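Local coordinates for protein carboxylesterase (Uncultured bacterium, PDB 5GMX) that hydrolyses carboxylic ester bonds as a family VIII carboxylesterase of beta-lactamase-like fold, and also acts on oxyimino cephalosporins, at residues 116-126 and 164-172; 76-87 and 183-191. All blocks are in the same frame, centred on the assembly; numbering follows the deposited sequence.

Interaction 1 of 2, residues 116-126 and 164-172; sequences LLSHQAGICGP and VFGHIAGEV
The rings of Phe165 and His119 lie nearly parallel, their planes at 21°, but are slid so far apart that they barely overlap: the centroids are 4.9 Å from each other, and the closest atoms are His119 CE1 and Phe165 CD1 at 3.4 Å. At the edge of the Phe165 ring, near its plane, sits the carbonyl of Leu117, with O 3.4 Å from Phe165 CE1; Ala169 CB covers one face, displaced toward the rim. Leu117 CD2 closes the corner, meeting both Phe165 CZ and Ala169 CB. The CG of Phe165 stands anti to its own nitrogen (chi1 175°), which carries the ring out toward residues 117 and 119. His119 is oriented from outside, since its ND1 is hydrogen-bonded to His161 N.

One and two turns along helix 165-175, Leu116 of helix 113-117 meets two residues: CD1 reaches Ile168 CD1 at 3.7 Å and CD2 reaches Val172 CG2 at 3.8 Å. Ile123 CD1 comes up to Ile168 CG2 on the other flank. At the loop end, Val164 puts CG1 against Pro126 CD and CG2 3.6 Å from Ile123 O, while one water donates to Cys124 O (2.8 Å) and accepts from Val164 N.

No direct hydrogen bond joins the two segments, so packing and one water do the work. Tyr160, of the ligand pocket, also meets the His119 ring, and Phe165 touches Lys74 of helix 72-86. Helix 138-146 packs on Val164 and Ile168, and helix 96-99 on Leu116 and Val172.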
loop_
_atom_site.group_PDB
_atom_site.type_symbol
_atom_site.label_atom_id
_atom_site.label_comp_id
_atom_site.label_asym_id
_atom_site.label_seq_id
_atom_site.Cartn_x
_atom_site.Cartn_y
_atom_site.Cartn_z
ATOM N N LEU A 116 13.318 -5.706 8.756
ATOM C CA LEU A 116 11.976 -5.385 9.229
ATOM C C LEU A 116 11.049 -5.043 8.053
ATOM O O LEU A 116 9.909 -5.503 7.990
ATOM C CB LEU A 116 12.016 -4.208 10.214
ATOM C CG LEU A 116 10.726 -3.836 10.953
ATOM C CD1 LEU A 116 10.439 -4.818 12.071
ATOM C CD2 LEU A 116 10.766 -2.410 11.484
ATOM N N LEU A 117 11.548 -4.237 7.122
ATOM C CA LEU A 117 10.731 -3.773 5.998
ATOM C C LEU A 117 10.512 -4.826 4.922
ATOM O O LEU A 117 9.636 -4.649 4.079
ATOM C CB LEU A 117 11.360 -2.542 5.354
ATOM C CG LEU A 117 11.187 -1.259 6.147
ATOM C CD1 LEU A 117 12.021 -0.170 5.512
ATOM C CD2 LEU A 117 9.723 -0.890 6.116
ATOM N N SER A 118 11.294 -5.908 4.954
ATOM C CA SER A 118 11.135 -6.996 3.987
ATOM C C SER A 118 10.516 -8.241 4.614
ATOM O O SER A 118 10.654 -9.344 4.077
ATOM C CB SER A 118 12.477 -7.358 3.337
ATOM O OG SER A 118 13.471 -7.650 4.306
ATOM N N HIS A 119 9.811 -8.049 5.728
ATOM C CA HIS A 119 9.035 -9.107 6.378
ATOM C C HIS A 119 9.937 -10.242 6.850
ATOM O O HIS A 119 9.529 -11.397 6.861
ATOM C CB HIS A 119 7.946 -9.646 5.437
ATOM C CG HIS A 119 7.055 -8.577 4.893
ATOM N ND1 HIS A 119 5.902 -8.174 5.531
ATOM C CD2 HIS A 119 7.169 -7.798 3.792
ATOM C CE1 HIS A 119 5.335 -7.202 4.840
ATOM N NE2 HIS A 119 6.083 -6.956 3.779
ATOM N N GLN A 120 11.159 -9.902 7.245
ATOM C CA GLN A 120 12.107 -10.898 7.741
ATOM C C GLN A 120 12.382 -10.801 9.242
ATOM O O GLN A 120 13.307 -11.436 9.731
ATOM C CB GLN A 120 13.430 -10.773 7.003
ATOM C CG GLN A 120 13.329 -10.923 5.511
ATOM C CD GLN A 120 14.692 -10.985 4.868
ATOM O OE1 GLN A 120 15.277 -12.061 4.745
ATOM N NE2 GLN A 120 15.222 -9.828 4.479
ATOM N N ALA A 121 11.617 -9.986 9.965
ATOM C CA ALA A 121 11.811 -9.867 11.409
ATOM C C ALA A 121 11.124 -11.003 12.164
ATOM O O ALA A 121 11.413 -11.236 13.333
ATOM C CB ALA A 121 11.304 -8.521 11.915
ATOM N N GLY A 122 10.191 -11.685 11.508
ATOM C CA GLY A 122 9.548 -12.839 12.108
ATOM C C GLY A 122 8.441 -12.538 13.099
ATOM O O GLY A 122 8.055 -13.402 13.876
ATOM N N ILE A 123 7.919 -11.319 13.097
ATOM C CA ILE A 123 6.786 -11.016 13.969
ATOM C C ILE A 123 5.550 -10.754 13.119
ATOM O O ILE A 123 4.941 -9.674 13.163
ATOM C CB ILE A 123 7.076 -9.830 14.901
ATOM C CG1 ILE A 123 7.766 -8.704 14.143
ATOM C CG2 ILE A 123 7.984 -10.264 16.048
ATOM C CD1 ILE A 123 8.002 -7.486 14.999
ATOM N N CYS A 124 5.200 -11.770 12.337
ATOM C CA CYS A 124 4.224 -11.656 11.259
ATOM C C CYS A 124 2.827 -11.245 11.741
ATOM O O CYS A 124 2.025 -10.705 10.969
ATOM C CB CYS A 124 4.170 -12.978 10.492
ATOM S SG CYS A 124 5.831 -13.712 10.182
ATOM N N GLY A 125 2.551 -11.499 13.017
ATOM C CA GLY A 125 1.299 -11.106 13.642
ATOM C C GLY A 125 1.419 -11.243 15.152
ATOM O O GLY A 125 2.348 -11.884 15.642
ATOM N N PRO A 126 0.482 -10.646 15.903
ATOM C CA PRO A 126 0.542 -10.711 17.371
ATOM C C PRO A 126 0.346 -12.139 17.850
ATOM O O PRO A 126 -0.487 -12.842 17.292
ATOM C CB PRO A 126 -0.624 -9.819 17.822
ATOM C CG PRO A 126 -1.007 -9.016 16.592
ATOM C CD PRO A 126 -0.692 -9.893 15.431
ATOM N N VAL A 164 0.221 -5.950 10.741
ATOM C CA VAL A 164 1.044 -5.143 11.637
ATOM C C VAL A 164 2.234 -4.458 10.955
ATOM O O VAL A 164 2.951 -3.697 11.603
ATOM C CB VAL A 164 1.578 -6.001 12.818
ATOM C CG1 VAL A 164 0.423 -6.644 13.573
ATOM C CG2 VAL A 164 2.548 -7.060 12.328
ATOM N N PHE A 165 2.450 -4.715 9.664
ATOM C CA PHE A 165 3.562 -4.082 8.922
ATOM C C PHE A 165 3.569 -2.558 9.085
ATOM O O PHE A 165 4.619 -1.942 9.305
ATOM C CB PHE A 165 3.493 -4.445 7.431
ATOM C CG PHE A 165 4.518 -3.738 6.566
ATOM C CD1 PHE A 165 5.790 -4.258 6.418
ATOM C CD2 PHE A 165 4.194 -2.581 5.876
ATOM C CE1 PHE A 165 6.730 -3.620 5.620
ATOM C CE2 PHE A 165 5.129 -1.942 5.076
ATOM C CZ PHE A 165 6.398 -2.467 4.947
ATOM N N GLY A 166 2.383 -1.963 8.965
ATOM C CA GLY A 166 2.224 -0.527 9.057
ATOM C C GLY A 166 2.636 0.023 10.407
ATOM O O GLY A 166 3.213 1.107 10.492
ATOM N N HIS A 167 2.359 -0.737 11.467
ATOM C CA HIS A 167 2.729 -0.325 12.814
ATOM C C HIS A 167 4.238 -0.361 13.066
ATOM O O HIS A 167 4.778 0.555 13.684
ATOM C CB HIS A 167 2.030 -1.200 13.856
ATOM C CG HIS A 167 0.616 -0.786 14.131
ATOM N ND1 HIS A 167 -0.436 -1.158 13.325
ATOM C CD2 HIS A 167 0.089 -0.010 15.107
ATOM C CE1 HIS A 167 -1.557 -0.644 13.801
ATOM N NE2 HIS A 167 -1.266 0.061 14.879
ATOM N N ILE A 168 4.920 -1.415 12.622
ATOM C CA ILE A 168 6.350 -1.518 12.904
ATOM C C ILE A 168 7.154 -0.561 12.009
ATOM O O ILE A 168 8.056 0.169 12.491
ATOM C CB ILE A 168 6.858 -2.976 12.766
ATOM C CG1 ILE A 168 6.524 -3.554 11.391
ATOM C CG2 ILE A 168 6.242 -3.850 13.852
ATOM C CD1 ILE A 168 6.827 -5.043 11.258
ATOM N N ALA A 169 6.810 -0.540 10.719
ATOM C CA ALA A 169 7.432 0.411 9.797
ATOM C C ALA A 169 7.190 1.843 10.281
ATOM O O ALA A 169 8.121 2.662 10.423
ATOM C CB ALA A 169 6.877 0.222 8.386
ATOM N N GLY A 170 5.925 2.107 10.584
ATOM C CA GLY A 170 5.479 3.416 11.017
ATOM C C GLY A 170 6.118 3.859 12.316
ATOM O O GLY A 170 6.401 5.039 12.497
ATOM N N GLU A 171 6.338 2.922 13.233
ATOM C CA GLU A 171 6.922 3.277 14.514
ATOM C C GLU A 171 8.389 3.630 14.333
ATOM O O GLU A 171 8.905 4.519 15.021
ATOM C CB GLU A 171 6.752 2.159 15.542
ATOM C CG GLU A 171 7.294 2.498 16.933
ATOM C CD GLU A 171 6.622 3.709 17.597
ATOM O OE1 GLU A 171 5.638 4.259 17.052
ATOM O OE2 GLU A 171 7.091 4.118 18.681
ATOM N N VAL A 172 9.067 2.959 13.408
ATOM C CA VAL A 172 10.427 3.411 13.105
ATOM C C VAL A 172 10.411 4.862 12.595
ATOM O O VAL A 172 11.174 5.746 13.083
ATOM C CB VAL A 172 11.105 2.503 12.071
ATOM C CG1 VAL A 172 12.439 3.091 11.626
ATOM C CG2 VAL A 172 11.304 1.117 12.659
HETATM O O HOH W 1 -0.241 -9.018 11.015
#

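Interaction 2 of 2, residues 76-87 and 183-191; sequences MAATVVGVLADE and LGQLFAEKV
Lys190 leans across to helix 72-86 and can be followed atom by atom. Its CB lies 4.3 Å from Val83 CG1; CD and CE then pass Leu84 CD2, each at 3.9 Å, the two side chains crossing at about a right angle. A bend at the last torsion (chi4 -66°) turns NZ to Glu87, where it donates at 3.0 Å into the syn lone pair of OE2, the one on the side of OE1. The Glu87 chain is extended beyond CG and comes to meet it.

Away from this ion pair the contact is apolar. Val80 is a knob in a hole formed by Leu183, Leu186, Phe187 and Val191: CG1 points at Leu183 CD1 and Leu186 CB, and CG2 sits 3.8 Å from Phe187 CB, near the plane of the ring at its edge. Thr79 CG2 (3.8 Å) and Val83 CG2 both pack on Val191 CG2. At the far end Met76, a selenomethionine here, lays CB 3.6 Å from Phe187 CE1. Its SE lies 5.0 Å from the ring centroid, 68° off the normal, an oblique Met-aromatic contact.

The axes of 76-86 and 183-191 approach to 9.7 Å at 66°, and Val80 and Phe187 bring their CA atoms nearest. Ala173 of helix 165-175 adds to the apolar layer on Val80, Leu84, Leu183 and Leu186. The chemistry is thus graded: a hydrophobic interior is closed at its margin by one ion pair on a partly exposed lysine and an exposed glutamate, where solvent probably weakens the attraction, so burial of the valines, leucines and Phe187 likely contributes most.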
loop_
_atom_site.group_PDB
_atom_site.type_symbol
_atom_site.label_atom_id
_atom_site.label_comp_id
_atom_site.label_asym_id
_atom_site.label_seq_id
_atom_site.Cartn_x
_atom_site.Cartn_y
_atom_site.Cartn_z
HETATM N N MSE A 76 2.412 2.782 0.533
HETATM C CA MSE A 76 2.434 4.152 1.030
HETATM C C MSE A 76 3.298 4.243 2.276
HETATM O O MSE A 76 4.131 5.164 2.399
HETATM C CB MSE A 76 1.019 4.640 1.319
HETATM C CG MSE A 76 0.100 4.503 0.113
HETATM SE SE MSE A 76 0.759 5.475 -1.471
HETATM C CE MSE A 76 -0.685 5.013 -2.683
ATOM N N ALA A 77 3.165 3.256 3.164
ATOM C CA ALA A 77 3.931 3.309 4.406
ATOM C C ALA A 77 5.403 3.201 4.061
ATOM O O ALA A 77 6.242 3.915 4.628
ATOM C CB ALA A 77 3.511 2.199 5.381
ATOM N N ALA A 78 5.710 2.342 3.086
ATOM C CA ALA A 78 7.106 2.104 2.752
ATOM C C ALA A 78 7.697 3.402 2.209
ATOM O O ALA A 78 8.873 3.720 2.455
ATOM C CB ALA A 78 7.253 0.959 1.746
ATOM N N THR A 79 6.865 4.174 1.508
ATOM C CA THR A 79 7.369 5.390 0.892
ATOM C C THR A 79 7.812 6.359 1.982
ATOM O O THR A 79 8.870 6.984 1.859
ATOM C CB THR A 79 6.329 6.029 -0.030
ATOM O OG1 THR A 79 6.054 5.118 -1.097
ATOM C CG2 THR A 79 6.869 7.313 -0.625
ATOM N N VAL A 80 7.051 6.421 3.076
ATOM C CA VAL A 80 7.429 7.298 4.182
ATOM C C VAL A 80 8.839 6.940 4.650
ATOM O O VAL A 80 9.703 7.821 4.776
ATOM C CB VAL A 80 6.455 7.207 5.373
ATOM C CG1 VAL A 80 6.990 8.018 6.550
ATOM C CG2 VAL A 80 5.089 7.722 4.972
ATOM N N VAL A 81 9.092 5.642 4.845
ATOM C CA VAL A 81 10.392 5.241 5.390
ATOM C C VAL A 81 11.462 5.638 4.401
ATOM O O VAL A 81 12.495 6.218 4.777
ATOM C CB VAL A 81 10.474 3.728 5.690
ATOM C CG1 VAL A 81 11.908 3.343 6.057
ATOM C CG2 VAL A 81 9.524 3.368 6.828
ATOM N N GLY A 82 11.166 5.396 3.127
ATOM C CA GLY A 82 12.085 5.724 2.066
ATOM C C GLY A 82 12.449 7.190 2.075
ATOM O O GLY A 82 13.628 7.549 1.945
ATOM N N VAL A 83 11.441 8.043 2.262
ATOM C CA VAL A 83 11.686 9.479 2.222
ATOM C C VAL A 83 12.574 9.822 3.402
ATOM O O VAL A 83 13.561 10.562 3.260
ATOM C CB VAL A 83 10.376 10.298 2.252
ATOM C CG1 VAL A 83 10.659 11.779 2.509
ATOM C CG2 VAL A 83 9.603 10.096 0.942
ATOM N N LEU A 84 12.257 9.235 4.557
ATOM C CA LEU A 84 13.029 9.545 5.751
ATOM C C LEU A 84 14.437 8.992 5.608
ATOM O O LEU A 84 15.381 9.580 6.134
ATOM C CB LEU A 84 12.358 8.984 7.013
ATOM C CG LEU A 84 11.047 9.674 7.413
ATOM C CD1 LEU A 84 10.390 8.927 8.560
ATOM C CD2 LEU A 84 11.286 11.134 7.782
ATOM N N ALA A 85 14.589 7.886 4.874
ATOM C CA ALA A 85 15.926 7.345 4.712
ATOM C C ALA A 85 16.701 8.281 3.798
ATOM O O ALA A 85 17.899 8.511 3.992
ATOM C CB ALA A 85 15.887 5.935 4.153
ATOM N N ASP A 86 15.985 8.873 2.839
ATOM C CA ASP A 86 16.615 9.724 1.836
ATOM C C ASP A 86 17.095 11.017 2.480
ATOM O O ASP A 86 18.074 11.602 2.034
ATOM C CB ASP A 86 15.641 10.027 0.689
ATOM C CG ASP A 86 16.317 10.712 -0.497
ATOM O OD1 ASP A 86 17.335 10.176 -0.996
ATOM O OD2 ASP A 86 15.835 11.791 -0.922
ATOM N N GLU A 87 16.415 11.445 3.541
ATOM C CA GLU A 87 16.818 12.636 4.294
ATOM C C GLU A 87 17.953 12.350 5.283
ATOM O O GLU A 87 18.461 13.264 5.922
ATOM C CB GLU A 87 15.636 13.214 5.077
ATOM C CG GLU A 87 14.469 13.690 4.237
ATOM C CD GLU A 87 13.264 14.061 5.098
ATOM O OE1 GLU A 87 13.390 14.034 6.344
ATOM O OE2 GLU A 87 12.191 14.367 4.535
ATOM N N LEU A 183 1.969 8.349 11.895
ATOM C CA LEU A 183 2.436 7.912 10.579
ATOM C C LEU A 183 1.584 8.537 9.472
ATOM O O LEU A 183 2.106 8.940 8.431
ATOM C CB LEU A 183 2.418 6.387 10.436
ATOM C CG LEU A 183 2.945 6.081 9.020
ATOM C CD1 LEU A 183 4.464 6.085 8.937
ATOM C CD2 LEU A 183 2.374 4.849 8.399
ATOM N N GLY A 184 0.276 8.642 9.716
ATOM C CA GLY A 184 -0.633 9.295 8.790
ATOM C C GLY A 184 -0.272 10.743 8.467
ATOM O O GLY A 184 -0.388 11.184 7.316
ATOM N N GLN A 185 0.160 11.489 9.478
ATOM C CA GLN A 185 0.545 12.881 9.273
ATOM C C GLN A 185 1.894 12.992 8.569
ATOM O O GLN A 185 2.133 13.944 7.833
ATOM C CB GLN A 185 0.577 13.644 10.594
ATOM C CG GLN A 185 -0.727 13.639 11.354
ATOM C CD GLN A 185 -0.542 14.146 12.777
ATOM O OE1 GLN A 185 0.107 15.173 13.001
ATOM N NE2 GLN A 185 -1.089 13.413 13.749
ATOM N N LEU A 186 2.795 12.057 8.841
ATOM C CA LEU A 186 4.062 12.010 8.118
ATOM C C LEU A 186 3.811 11.717 6.641
ATOM O O LEU A 186 4.434 12.320 5.773
ATOM C CB LEU A 186 4.993 10.966 8.719
ATOM C CG LEU A 186 5.617 11.310 10.061
ATOM C CD1 LEU A 186 6.300 10.074 10.658
ATOM C CD2 LEU A 186 6.614 12.460 9.875
ATOM N N PHE A 187 2.888 10.804 6.358
ATOM C CA PHE A 187 2.528 10.524 4.970
ATOM C C PHE A 187 1.886 11.763 4.318
ATOM O O PHE A 187 2.240 12.139 3.202
ATOM C CB PHE A 187 1.589 9.318 4.874
ATOM C CG PHE A 187 1.068 9.076 3.483
ATOM C CD1 PHE A 187 1.847 8.422 2.539
ATOM C CD2 PHE A 187 -0.198 9.509 3.118
ATOM C CE1 PHE A 187 1.367 8.204 1.257
ATOM C CE2 PHE A 187 -0.682 9.300 1.841
ATOM C CZ PHE A 187 0.101 8.646 0.908
ATOM N N ALA A 188 0.951 12.393 5.018
ATOM C CA ALA A 188 0.335 13.625 4.517
ATOM C C ALA A 188 1.376 14.693 4.184
ATOM O O ALA A 188 1.360 15.254 3.092
ATOM C CB ALA A 188 -0.659 14.182 5.530
ATOM N N GLU A 189 2.291 14.952 5.117
ATOM C CA GLU A 189 3.206 16.087 4.992
ATOM C C GLU A 189 4.396 15.837 4.079
ATOM O O GLU A 189 4.854 16.745 3.389
ATOM C CB GLU A 189 3.708 16.524 6.379
ATOM C CG GLU A 189 2.637 17.261 7.199
ATOM C CD GLU A 189 3.062 17.575 8.629
ATOM O OE1 GLU A 189 4.194 17.208 9.015
ATOM O OE2 GLU A 189 2.254 18.181 9.371
ATOM N N LYS A 190 4.901 14.610 4.062
ATOM C CA LYS A 190 6.125 14.342 3.324
ATOM C C LYS A 190 5.916 13.649 1.984
ATOM O O LYS A 190 6.790 13.694 1.135
ATOM C CB LYS A 190 7.082 13.523 4.186
ATOM C CG LYS A 190 7.586 14.305 5.383
ATOM C CD LYS A 190 8.611 13.535 6.172
ATOM C CE LYS A 190 9.327 14.456 7.147
ATOM N NZ LYS A 190 10.140 15.467 6.413
ATOM N N VAL A 191 4.768 13.017 1.780
ATOM C CA VAL A 191 4.550 12.301 0.533
ATOM C C VAL A 191 3.396 12.868 -0.295
ATOM O O VAL A 191 3.590 13.260 -1.442
ATOM C CB VAL A 191 4.280 10.801 0.789
ATOM C CG1 VAL A 191 3.956 10.092 -0.511
ATOM C CG2 VAL A 191 5.469 10.159 1.481
#

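How the interactions relate
From the N terminus, helix 72-86 comes first; Ser71, just before it, and Lys74 line the pocket of the bound phenylmethanesulfonic acid, consistent with an SxxK motif. The chain then runs through residues 116-126, and helix 165-175 returns to them, closing the 37-residue loop of interaction 1. Helix 183-192 follows soon after and closes the longer loop of interaction 2 back onto helix 72-86. The smaller loop is therefore enclosed by the larger, without crossing. Interaction 1 thus joins residues 116-126 to helix 165-175, and interaction 2 helix 72-86 to helix 183-192; packing of Gly170 CA on Leu183 CD1 and of Leu117 CD1 on Val81 CG1 combines the two pairs.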